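Local coordinates for protein acyl-CoA dehydrogenase (PDB 2PG0) that probably catalyses the FAD-dependent alpha,beta-dehydrogenation of thioester-bound acyl chains, as a tetrameric flavoprotein of the acyl-CoA dehydrogenase family, at residues Met129-Ala134 and Ile141-Val146; Ala103-Glu108 and Leu241-Gln246; Asn34-Arg39 and Arg44-Lys49. One frame throughout, in Å; residues are numbered along the deposited sequence.

Contact 1 of 3, residues Met129-Ala134 and Ile141-Val146; sequences MTEPGA and ISTTAV. With FAD (flavin-adenine dinucleotide), chain C.
Glu-131 OE2 is gripped twice by Thr-143: the hydroxyl OG1 donates to it at 2.6 Å, arriving from well above the carboxylate plane, while the amide N of the same residue reaches it on the syn side at 3.0 Å. The other carboxylate oxygen, Glu-131 OE1, takes a nearly straight bond from Ser-142 N (2.7 Å, 178° at the hydrogen), also on the syn side, each amide somewhat out of the plane. Two consecutive amides and one hydroxyl thus fix the rotation of the carboxylate. Its chain gets there by running extended beyond CG, and it crosses Ile-141 at about a right angle, with OE2 against Ile-141 CB and the methyl CG2 lying beside Met-129 O. A water donates to Glu-131 OE1 at 2.6 Å and lies close to Ser-142 OG. Lys-158 of strand 151-161 forms a salt bridge with OE2 and also bonds Met-129 O, which should favour the charged carboxylate in this largely buried place.

The anchored loop follows strand 125-128 in the middle, beta-rich domain of the acyl-CoA dehydrogenase fold, and it supplies part of the flavin pocket. A type I turn from Glu-131 to Ala-134 folds it back, while Met-129 N and Thr-130 N both donate to FAD O2. Thr-130 OG1, placed beside its own backbone N (chi1 -52°), gives its proton to FAD N1 at 2.8 Å. Donors at N1 and O2 would be expected to stabilise negative charge on that end of a reduced flavin. Within the turn, Pro-132 O accepts a hydrogen bond from Arg-274 of the second subunit, a residue that also binds FAD.

Contact 2 of 3, residues Ala103-Glu108 and Leu241-Gln246; sequences ASYGTE and LMEKLQ
Two different first torsions send Lys-244 and Glu-243 to two adjacent side chains, Ser-104 and Tyr-105. Lys-244 sets CG beside its backbone N, bends at chi2 (-63°) and then runs straight to its ammonium group, whereas Glu-243 holds CG anti to the backbone N (chi1 -177°) and stays extended. The result is that Lys-244 NZ donates to Ser-104 OG at 2.7 Å, and the carboxylate of Glu-243 ends at the phenol of Tyr-105.

Tyr-105 and Glu-243 approach from opposite directions, their ring and carboxylate planes perpendicular. Glu-243 OE1 lies at the ring edge, near its plane, 2.9 Å from Tyr-105 OH. The same hydroxyl stands 3.6 Å from Lys-244 CE, so the aliphatic part of the lysine runs past the phenol before its charged end reaches the serine. Ser-104 CB sits over the centre of one face of the Tyr-105 ring, so the two neighbouring side chains of this helix end pack on each other.

That patch lies where helix 89-105 of the N-terminal helical domain finishes, Gly-106 being the first residue to depart from helical angles. It meets the beginning of the long helix 237-273 of the C-terminal helical domain, and so bridges the two all-alpha parts of the acyl-CoA dehydrogenase fold. The nearest CA atoms, those of Ser-104 and Lys-244, are 9.7 Å apart, a span crossed by side chains alone. Close by, the rings of Tyr-105 and Tyr-240 meet, and Lys-244 also packs on Pro-100 and Tyr-101. The buried Leu-241 touches Tyr-101, Met-129 and Leu-138.

Contact 3 of 3, residues Asn34-Arg39 and Arg44-Lys49; sequences NDWEKR and RSFWAK
Aromatic contact carries this pairing: Trp-36 presents the edge of its six-membered ring to one face of the Phe-46 ring. The pair is edge-to-face, with the two ring centroids 5.0 Å apart and the planes at 61°, a tilted T-shaped arrangement. Trp-36 CH2 does most of the touching. It stands over the Phe-46 face, displaced toward the rim, and comes nearest to CD1 at 3.7 Å; Trp-36 CZ2 follows, 4.0 Å from the same CD1. The side chains cross at about a right angle. Different first torsions produce this meeting, for Trp-36 holds CG beside its backbone N (chi1 -65°), while Phe-46 swings CG anti to its own (chi1 -180°).

Apolar packing continues around the pair. Trp-36 leans on Ile-42 and Pro-43 in the short connection between the helices, and Phe-46 rests on Phe-24 and Leu-25 of helix 12-28 and on Ile-91 of helix 89-105. The two segments belong to consecutive short helices of the N-terminal helical domain, joined by a short loop.

Polar links lie at the flanks. Lys-49 makes a salt bridge with Glu-28 of helix 12-28, and Arg-44 makes one with Asp-168, tying the 44-49 segment to a loop just before strand 169-175.

No hydrogen bond joins the 34-39 and 44-49 segments, and their closest CA atoms, in Trp-36 and Phe-46, are 10.6 Å apart. Between the segments, cohesion rests on dispersion and on the weak electrostatic attraction of C-H groups at the indole edge for the phenyl pi cloud.

Overall arrangement
From the N terminus, contact 3 comes first, closing a short loop between helices 33-39 and 44-52 inside the N-terminal helical domain. Contact 2 opens later, at the end of helix 89-105, and closes only at helix 237-273, enclosing the whole beta-rich middle domain in its loop. Contact 1 is nested within that loop, joining the turn after strand 125-128 to the approach to strand 144-148. Contacts 1 and 2 touch where Met-129 packs on Leu-241, linking the flavin-binding loop to the long first helix of the C-terminal domain, 237-273. Contact 3 precedes both and stands apart, its nearest atoms about 15 Å from either.

Contact 1 of 3, residues Met129-Ala134 and Ile141-Val146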
loop_
_atom_site.group_PDB
_atom_site.type_symbol
_atom_site.label_atom_id
_atom_site.label_comp_id
_atom_site.label_asym_id
_atom_site.label_seq_id
_atom_site.Cartn_x
_atom_site.Cartn_y
_atom_site.Cartn_z
ATOM N N MET A 129 23.865 24.569 -1.770
ATOM C CA MET A 129 22.648 25.244 -1.320
ATOM C C MET A 129 22.455 24.890 0.163
ATOM O O MET A 129 22.442 25.765 1.034
ATOM C CB MET A 129 21.418 24.745 -2.112
ATOM C CG MET A 129 21.359 25.040 -3.629
ATOM S SD MET A 129 19.954 24.213 -4.467
ATOM C CE MET A 129 20.819 22.922 -5.351
ATOM N N THR A 130 22.355 23.589 0.427
ATOM C CA THR A 130 21.981 23.035 1.734
ATOM C C THR A 130 22.948 23.380 2.869
ATOM O O THR A 130 24.171 23.339 2.703
ATOM C CB THR A 130 21.815 21.498 1.621
ATOM O OG1 THR A 130 20.932 21.212 0.528
ATOM C CG2 THR A 130 21.238 20.896 2.902
ATOM N N GLU A 131 22.376 23.706 4.029
ATOM C CA GLU A 131 23.131 24.049 5.227
ATOM C C GLU A 131 22.674 23.172 6.403
ATOM O O GLU A 131 21.605 22.564 6.329
ATOM C CB GLU A 131 22.932 25.533 5.555
ATOM C CG GLU A 131 23.332 26.473 4.412
ATOM C CD GLU A 131 23.281 27.934 4.799
ATOM O OE1 GLU A 131 22.792 28.245 5.904
ATOM O OE2 GLU A 131 23.716 28.783 3.985
ATOM N N PRO A 132 23.491 23.076 7.478
ATOM C CA PRO A 132 23.050 22.285 8.631
ATOM C C PRO A 132 21.631 22.640 9.089
ATOM O O PRO A 132 20.857 21.740 9.409
ATOM C CB PRO A 132 24.075 22.638 9.703
ATOM C CG PRO A 132 25.324 22.908 8.904
ATOM C CD PRO A 132 24.832 23.649 7.700
ATOM N N GLY A 133 21.295 23.929 9.072
ATOM C CA GLY A 133 20.007 24.413 9.562
ATOM C C GLY A 133 18.854 24.444 8.573
ATOM O O GLY A 133 17.696 24.613 8.978
ATOM N N ALA A 134 19.154 24.287 7.281
ATOM C CA ALA A 134 18.138 24.415 6.241
ATOM C C ALA A 134 18.485 23.646 4.967
ATOM O O ALA A 134 19.586 23.780 4.418
ATOM C CB ALA A 134 17.881 25.896 5.923
ATOM N N ILE A 141 18.456 29.830 4.488
ATOM C CA ILE A 141 19.918 29.671 4.558
ATOM C C ILE A 141 20.558 30.904 5.202
ATOM O O ILE A 141 20.029 32.011 5.079
ATOM C CB ILE A 141 20.547 29.399 3.166
ATOM C CG1 ILE A 141 20.173 30.496 2.159
ATOM C CG2 ILE A 141 20.157 28.003 2.667
ATOM C CD1 ILE A 141 21.047 30.509 0.901
ATOM N N SER A 142 21.673 30.718 5.899
ATOM C CA SER A 142 22.280 31.824 6.629
ATOM C C SER A 142 23.743 32.128 6.278
ATOM O O SER A 142 24.352 33.025 6.876
ATOM C CB SER A 142 22.097 31.629 8.137
ATOM O OG SER A 142 22.800 30.488 8.593
ATOM N N THR A 143 24.301 31.403 5.304
ATOM C CA THR A 143 25.634 31.736 4.780
ATOM C C THR A 143 25.592 33.162 4.236
ATOM O O THR A 143 24.727 33.493 3.433
ATOM C CB THR A 143 26.118 30.735 3.682
ATOM O OG1 THR A 143 26.268 29.428 4.254
ATOM C CG2 THR A 143 27.467 31.167 3.096
ATOM N N THR A 144 26.511 34.005 4.704
ATOM C CA THR A 144 26.545 35.403 4.292
ATOM C C THR A 144 27.733 35.711 3.388
ATOM O O THR A 144 28.796 35.099 3.501
ATOM C CB THR A 144 26.597 36.371 5.504
ATOM O OG1 THR A 144 27.767 36.103 6.280
ATOM C CG2 THR A 144 25.361 36.216 6.379
ATOM N N ALA A 145 27.529 36.669 2.491
ATOM C CA ALA A 145 28.596 37.222 1.668
ATOM C C ALA A 145 28.520 38.734 1.788
ATOM O O ALA A 145 27.605 39.359 1.256
ATOM C CB ALA A 145 28.441 36.784 0.215
ATOM N N VAL A 146 29.470 39.309 2.519
ATOM C CA VAL A 146 29.490 40.744 2.767
ATOM C C VAL A 146 30.547 41.379 1.871
ATOM O O VAL A 146 31.711 40.972 1.882
ATOM C CB VAL A 146 29.780 41.066 4.256
ATOM C CG1 VAL A 146 29.710 42.579 4.511
ATOM C CG2 VAL A 146 28.804 40.329 5.165
HETATM P PA FAD C . 14.889 18.789 6.168
HETATM O O1A FAD C . 15.347 19.164 7.546
HETATM O O2A FAD C . 14.629 19.977 5.276
HETATM O O5B FAD C . 13.567 17.866 6.278
HETATM C C5B FAD C . 13.563 16.710 7.102
HETATM C C4B FAD C . 12.260 15.950 6.849
HETATM O O4B FAD C . 11.167 16.802 7.157
HETATM C C3B FAD C . 12.124 15.568 5.376
HETATM O O3B FAD C . 11.503 14.307 5.243
HETATM C C2B FAD C . 11.190 16.617 4.823
HETATM O O2B FAD C . 10.490 16.193 3.668
HETATM C C1B FAD C . 10.297 16.873 6.037
HETATM N N9A FAD C . 9.621 18.177 5.911
HETATM C C8A FAD C . 10.194 19.425 5.955
HETATM N N7A FAD C . 9.223 20.346 5.772
HETATM C C5A FAD C . 8.044 19.704 5.612
HETATM C C6A FAD C . 6.748 20.160 5.396
HETATM N N6A FAD C . 6.524 21.461 5.189
HETATM N N1A FAD C . 5.723 19.245 5.261
HETATM C C2A FAD C . 5.969 17.886 5.347
HETATM N N3A FAD C . 7.258 17.435 5.575
HETATM C C4A FAD C . 8.278 18.334 5.697
HETATM N N1 FAD C . 22.444 19.745 -1.246
HETATM C C2 FAD C . 23.060 20.667 -2.074
HETATM O O2 FAD C . 22.774 21.863 -1.973
HETATM N N3 FAD C . 24.004 20.249 -3.001
HETATM C C4 FAD C . 24.333 18.912 -3.100
HETATM O O4 FAD C . 25.183 18.551 -3.917
HETATM C C4X FAD C . 23.701 17.978 -2.272
HETATM N N5 FAD C . 24.018 16.631 -2.363
HETATM C C5X FAD C . 23.420 15.706 -1.527
HETATM C C6 FAD C . 23.780 14.368 -1.629
HETATM C C7 FAD C . 23.180 13.426 -0.798
HETATM C C7M FAD C . 23.594 11.990 -0.956
HETATM C C8 FAD C . 22.215 13.834 0.142
HETATM C C8M FAD C . 21.526 12.874 1.072
HETATM C C9 FAD C . 21.866 15.174 0.245
HETATM C C9A FAD C . 22.460 16.123 -0.593
HETATM N N10 FAD C . 22.114 17.474 -0.513
HETATM C C10 FAD C . 22.749 18.400 -1.336
HETATM C "C1'" FAD C . 21.027 17.963 0.420
HETATM C "C2'" FAD C . 19.590 17.517 0.096
HETATM O "O2'" FAD C . 19.014 18.218 -0.987
HETATM C "C3'" FAD C . 18.761 17.743 1.356
HETATM O "O3'" FAD C . 19.089 16.697 2.246
HETATM C "C4'" FAD C . 17.242 17.787 1.127
HETATM O "O4'" FAD C . 16.849 18.935 0.397
HETATM C "C5'" FAD C . 16.464 17.755 2.443
HETATM O "O5'" FAD C . 16.939 18.743 3.339
HETATM P P FAD C . 17.336 18.310 4.834
HETATM O O1P FAD C . 18.295 17.146 4.805
HETATM O O2P FAD C . 17.904 19.491 5.571
HETATM O O3P FAD C . 15.963 17.785 5.508
HETATM O O HOH W 1 25.669 28.455 7.356
HETATM O O HOH W 2 21.370 27.581 8.011
#

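Contact 2 of 3, residues Ala103-Glu108 and Leu241-Gln246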
loop_
_atom_site.group_PDB
_atom_site.type_symbol
_atom_site.label_atom_id
_atom_site.label_comp_id
_atom_site.label_asym_id
_atom_site.label_seq_id
_atom_site.Cartn_x
_atom_site.Cartn_y
_atom_site.Cartn_z
ATOM N N ALA A 103 26.772 28.608 -18.100
ATOM C CA ALA A 103 26.371 28.907 -19.473
ATOM C C ALA A 103 25.184 29.872 -19.544
ATOM O O ALA A 103 25.172 30.779 -20.381
ATOM C CB ALA A 103 26.067 27.629 -20.230
ATOM N N SER A 104 24.196 29.679 -18.671
ATOM C CA SER A 104 22.985 30.499 -18.689
ATOM C C SER A 104 23.178 31.905 -18.125
ATOM O O SER A 104 22.640 32.872 -18.672
ATOM C CB SER A 104 21.844 29.809 -17.936
ATOM O OG SER A 104 21.348 28.717 -18.682
ATOM N N TYR A 105 23.939 32.014 -17.039
ATOM C CA TYR A 105 23.998 33.260 -16.267
ATOM C C TYR A 105 25.367 33.917 -16.225
ATOM O O TYR A 105 25.512 35.014 -15.680
ATOM C CB TYR A 105 23.503 33.020 -14.837
ATOM C CG TYR A 105 22.192 32.273 -14.773
ATOM C CD1 TYR A 105 21.034 32.800 -15.355
ATOM C CD2 TYR A 105 22.105 31.039 -14.128
ATOM C CE1 TYR A 105 19.822 32.107 -15.302
ATOM C CE2 TYR A 105 20.900 30.343 -14.064
ATOM C CZ TYR A 105 19.769 30.882 -14.650
ATOM O OH TYR A 105 18.585 30.192 -14.586
ATOM N N GLY A 106 26.367 33.247 -16.787
ATOM C CA GLY A 106 27.715 33.777 -16.794
ATOM C C GLY A 106 27.888 34.872 -17.828
ATOM O O GLY A 106 27.197 34.893 -18.859
ATOM N N THR A 107 28.810 35.789 -17.545
ATOM C CA THR A 107 29.259 36.764 -18.532
ATOM C C THR A 107 30.133 36.042 -19.560
ATOM O O THR A 107 30.591 34.923 -19.322
ATOM C CB THR A 107 30.095 37.886 -17.882
ATOM O OG1 THR A 107 31.290 37.327 -17.319
ATOM C CG2 THR A 107 29.303 38.605 -16.791
ATOM N N GLU A 108 30.375 36.683 -20.699
ATOM C CA GLU A 108 31.277 36.124 -21.709
ATOM C C GLU A 108 32.647 35.797 -21.113
ATOM O O GLU A 108 33.212 34.740 -21.392
ATOM C CB GLU A 108 31.418 37.072 -22.903
ATOM C CG GLU A 108 30.105 37.355 -23.633
ATOM C CD GLU A 108 29.379 36.092 -24.081
ATOM O OE1 GLU A 108 30.018 35.205 -24.697
ATOM O OE2 GLU A 108 28.157 35.994 -23.822
ATOM N N LEU A 241 17.958 29.455 -9.121
ATOM C CA LEU A 241 17.787 28.131 -8.521
ATOM C C LEU A 241 16.446 27.496 -8.886
ATOM O O LEU A 241 16.406 26.351 -9.341
ATOM C CB LEU A 241 17.961 28.191 -6.998
ATOM C CG LEU A 241 19.338 28.605 -6.456
ATOM C CD1 LEU A 241 19.272 28.851 -4.956
ATOM C CD2 LEU A 241 20.425 27.575 -6.783
ATOM N N MET A 242 15.357 28.245 -8.709
ATOM C CA MET A 242 14.016 27.704 -8.963
ATOM C C MET A 242 13.886 27.281 -10.429
ATOM O O MET A 242 13.304 26.232 -10.733
ATOM C CB MET A 242 12.916 28.706 -8.562
ATOM C CG MET A 242 12.752 28.939 -7.038
ATOM S SD MET A 242 12.514 27.467 -5.986
ATOM C CE MET A 242 14.116 27.326 -5.193
ATOM N N GLU A 243 14.468 28.087 -11.317
ATOM C CA GLU A 243 14.484 27.828 -12.759
ATOM C C GLU A 243 15.228 26.528 -13.116
ATOM O O GLU A 243 14.696 25.675 -13.828
ATOM C CB GLU A 243 15.109 29.034 -13.477
ATOM C CG GLU A 243 15.157 28.975 -15.002
ATOM C CD GLU A 243 15.870 30.183 -15.619
ATOM O OE1 GLU A 243 15.951 31.248 -14.958
ATOM O OE2 GLU A 243 16.365 30.076 -16.768
ATOM N N LYS A 244 16.446 26.372 -12.603
ATOM C CA LYS A 244 17.284 25.215 -12.936
ATOM C C LYS A 244 16.869 23.902 -12.253
ATOM O O LYS A 244 17.224 22.816 -12.717
ATOM C CB LYS A 244 18.750 25.519 -12.629
ATOM C CG LYS A 244 19.359 26.619 -13.497
ATOM C CD LYS A 244 19.378 26.215 -14.955
ATOM C CE LYS A 244 20.216 27.159 -15.789
ATOM N NZ LYS A 244 20.013 26.879 -17.231
ATOM N N LEU A 245 16.121 23.998 -11.156
ATOM C CA LEU A 245 15.668 22.795 -10.443
ATOM C C LEU A 245 14.740 21.878 -11.271
ATOM O O LEU A 245 14.633 20.689 -10.960
ATOM C CB LEU A 245 15.072 23.147 -9.062
ATOM C CG LEU A 245 16.081 23.365 -7.914
ATOM C CD1 LEU A 245 15.496 24.212 -6.785
ATOM C CD2 LEU A 245 16.617 22.052 -7.353
ATOM N N GLN A 246 14.096 22.413 -12.315
ATOM C CA GLN A 246 13.320 21.585 -13.262
ATOM C C GLN A 246 14.221 20.516 -13.898
ATOM O O GLN A 246 13.917 19.330 -13.822
ATOM C CB GLN A 246 12.595 22.423 -14.342
ATOM C CG GLN A 246 11.898 21.577 -15.458
ATOM C CD GLN A 246 11.068 22.384 -16.480
ATOM O OE1 GLN A 246 10.171 23.162 -16.120
ATOM N NE2 GLN A 246 11.346 22.165 -17.767
#

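Contact 3 of 3, residues Asn34-Arg39 and Arg44-Lys49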
loop_
_atom_site.group_PDB
_atom_site.type_symbol
_atom_site.label_atom_id
_atom_site.label_comp_id
_atom_site.label_asym_id
_atom_site.label_seq_id
_atom_site.Cartn_x
_atom_site.Cartn_y
_atom_site.Cartn_z
ATOM N N ASN A 34 33.772 -1.283 -7.800
ATOM C CA ASN A 34 33.885 -1.810 -6.432
ATOM C C ASN A 34 35.101 -1.262 -5.677
ATOM O O ASN A 34 35.021 -0.984 -4.475
ATOM C CB ASN A 34 33.886 -3.347 -6.434
ATOM C CG ASN A 34 32.545 -3.945 -6.872
ATOM O OD1 ASN A 34 31.586 -3.225 -7.156
ATOM N ND2 ASN A 34 32.479 -5.273 -6.926
ATOM N N ASP A 35 36.215 -1.094 -6.394
ATOM C CA ASP A 35 37.425 -0.477 -5.834
ATOM C C ASP A 35 37.204 0.989 -5.460
ATOM O O ASP A 35 37.703 1.464 -4.435
ATOM C CB ASP A 35 38.584 -0.577 -6.826
ATOM C CG ASP A 35 39.211 -1.952 -6.857
ATOM O OD1 ASP A 35 38.896 -2.777 -5.969
ATOM O OD2 ASP A 35 40.036 -2.205 -7.770
ATOM N N TRP A 36 36.458 1.698 -6.298
ATOM C CA TRP A 36 36.149 3.096 -6.039
ATOM C C TRP A 36 35.339 3.236 -4.751
ATOM O O TRP A 36 35.576 4.141 -3.953
ATOM C CB TRP A 36 35.352 3.685 -7.189
ATOM C CG TRP A 36 36.063 3.764 -8.497
ATOM C CD1 TRP A 36 37.408 3.634 -8.731
ATOM C CD2 TRP A 36 35.457 4.036 -9.760
ATOM N NE1 TRP A 36 37.668 3.790 -10.078
ATOM C CE2 TRP A 36 36.489 4.048 -10.729
ATOM C CE3 TRP A 36 34.137 4.272 -10.171
ATOM C CZ2 TRP A 36 36.238 4.286 -12.084
ATOM C CZ3 TRP A 36 33.891 4.509 -11.517
ATOM C CH2 TRP A 36 34.937 4.513 -12.455
ATOM N N GLU A 37 34.385 2.331 -4.559
ATOM C CA GLU A 37 33.577 2.334 -3.345
ATOM C C GLU A 37 34.424 2.108 -2.101
ATOM O O GLU A 37 34.229 2.774 -1.080
ATOM C CB GLU A 37 32.474 1.294 -3.438
ATOM C CG GLU A 37 31.427 1.654 -4.449
ATOM C CD GLU A 37 30.178 0.871 -4.226
ATOM O OE1 GLU A 37 30.229 -0.370 -4.385
ATOM O OE2 GLU A 37 29.155 1.497 -3.864
ATOM N N LYS A 38 35.370 1.177 -2.203
ATOM C CA LYS A 38 36.316 0.893 -1.123
ATOM C C LYS A 38 37.148 2.113 -0.747
ATOM O O LYS A 38 37.363 2.378 0.435
ATOM C CB LYS A 38 37.251 -0.248 -1.522
ATOM C CG LYS A 38 36.619 -1.617 -1.525
ATOM C CD LYS A 38 37.654 -2.643 -1.955
ATOM C CE LYS A 38 37.109 -4.054 -1.902
ATOM N NZ LYS A 38 38.187 -5.025 -2.255
ATOM N N ARG A 39 37.614 2.848 -1.757
ATOM C CA ARG A 39 38.426 4.050 -1.547
ATOM C C ARG A 39 37.584 5.240 -1.084
ATOM O O ARG A 39 38.099 6.136 -0.420
ATOM C CB ARG A 39 39.206 4.421 -2.815
ATOM C CG ARG A 39 40.162 3.335 -3.319
ATOM C CD ARG A 39 41.508 3.363 -2.611
ATOM N NE ARG A 39 42.356 4.446 -3.112
ATOM C CZ ARG A 39 43.139 4.361 -4.187
ATOM N NH1 ARG A 39 43.193 3.237 -4.898
ATOM N NH2 ARG A 39 43.870 5.408 -4.558
ATOM N N ARG A 44 40.286 11.243 -10.055
ATOM C CA ARG A 44 40.348 12.350 -11.013
ATOM C C ARG A 44 40.663 11.888 -12.429
ATOM O O ARG A 44 40.181 12.471 -13.398
ATOM C CB ARG A 44 41.434 13.353 -10.608
ATOM C CG ARG A 44 41.047 14.383 -9.570
ATOM C CD ARG A 44 39.815 15.175 -9.989
ATOM N NE ARG A 44 40.093 16.369 -10.795
ATOM C CZ ARG A 44 40.010 17.619 -10.336
ATOM N NH1 ARG A 44 39.679 17.856 -9.070
ATOM N NH2 ARG A 44 40.252 18.637 -11.147
ATOM N N SER A 45 41.502 10.860 -12.538
ATOM C CA SER A 45 41.897 10.317 -13.842
ATOM C C SER A 45 40.689 9.834 -14.654
ATOM O O SER A 45 40.693 9.933 -15.886
ATOM C CB SER A 45 42.943 9.207 -13.679
ATOM O OG SER A 45 42.417 8.109 -12.957
ATOM N N PHE A 46 39.652 9.341 -13.965
ATOM C CA PHE A 46 38.417 8.940 -14.644
ATOM C C PHE A 46 37.700 10.124 -15.296
ATOM O O PHE A 46 37.257 10.026 -16.435
ATOM C CB PHE A 46 37.453 8.181 -13.718
ATOM C CG PHE A 46 36.181 7.755 -14.411
ATOM C CD1 PHE A 46 36.174 6.644 -15.258
ATOM C CD2 PHE A 46 35.008 8.490 -14.262
ATOM C CE1 PHE A 46 35.005 6.252 -15.926
ATOM C CE2 PHE A 46 33.832 8.105 -14.917
ATOM C CZ PHE A 46 33.831 6.985 -15.754
ATOM N N TRP A 47 37.569 11.228 -14.561
ATOM C CA TRP A 47 37.013 12.468 -15.108
ATOM C C TRP A 47 37.813 12.981 -16.313
ATOM O O TRP A 47 37.236 13.456 -17.298
ATOM C CB TRP A 47 36.996 13.546 -14.028
ATOM C CG TRP A 47 35.930 13.350 -12.981
ATOM C CD1 TRP A 47 35.956 12.482 -11.928
ATOM C CD2 TRP A 47 34.691 14.062 -12.886
ATOM N NE1 TRP A 47 34.797 12.607 -11.180
ATOM C CE2 TRP A 47 34.009 13.573 -11.746
ATOM C CE3 TRP A 47 34.091 15.070 -13.654
ATOM C CZ2 TRP A 47 32.757 14.059 -11.356
ATOM C CZ3 TRP A 47 32.844 15.549 -13.271
ATOM C CH2 TRP A 47 32.193 15.043 -12.126
ATOM N N ALA A 48 39.140 12.887 -16.214
ATOM C CA ALA A 48 40.030 13.303 -17.296
ATOM C C ALA A 48 39.769 12.470 -18.552
ATOM O O ALA A 48 39.754 13.005 -19.664
ATOM C CB ALA A 48 41.484 13.177 -16.861
ATOM N N LYS A 49 39.572 11.163 -18.369
ATOM C CA LYS A 49 39.241 10.267 -19.478
ATOM C C LYS A 49 37.871 10.601 -20.060
ATOM O O LYS A 49 37.694 10.615 -21.275
ATOM C CB LYS A 49 39.294 8.803 -19.034
ATOM C CG LYS A 49 40.706 8.288 -18.758
ATOM C CD LYS A 49 40.640 6.999 -17.953
ATOM C CE LYS A 49 42.001 6.381 -17.753
ATOM N NZ LYS A 49 41.916 5.212 -16.822
#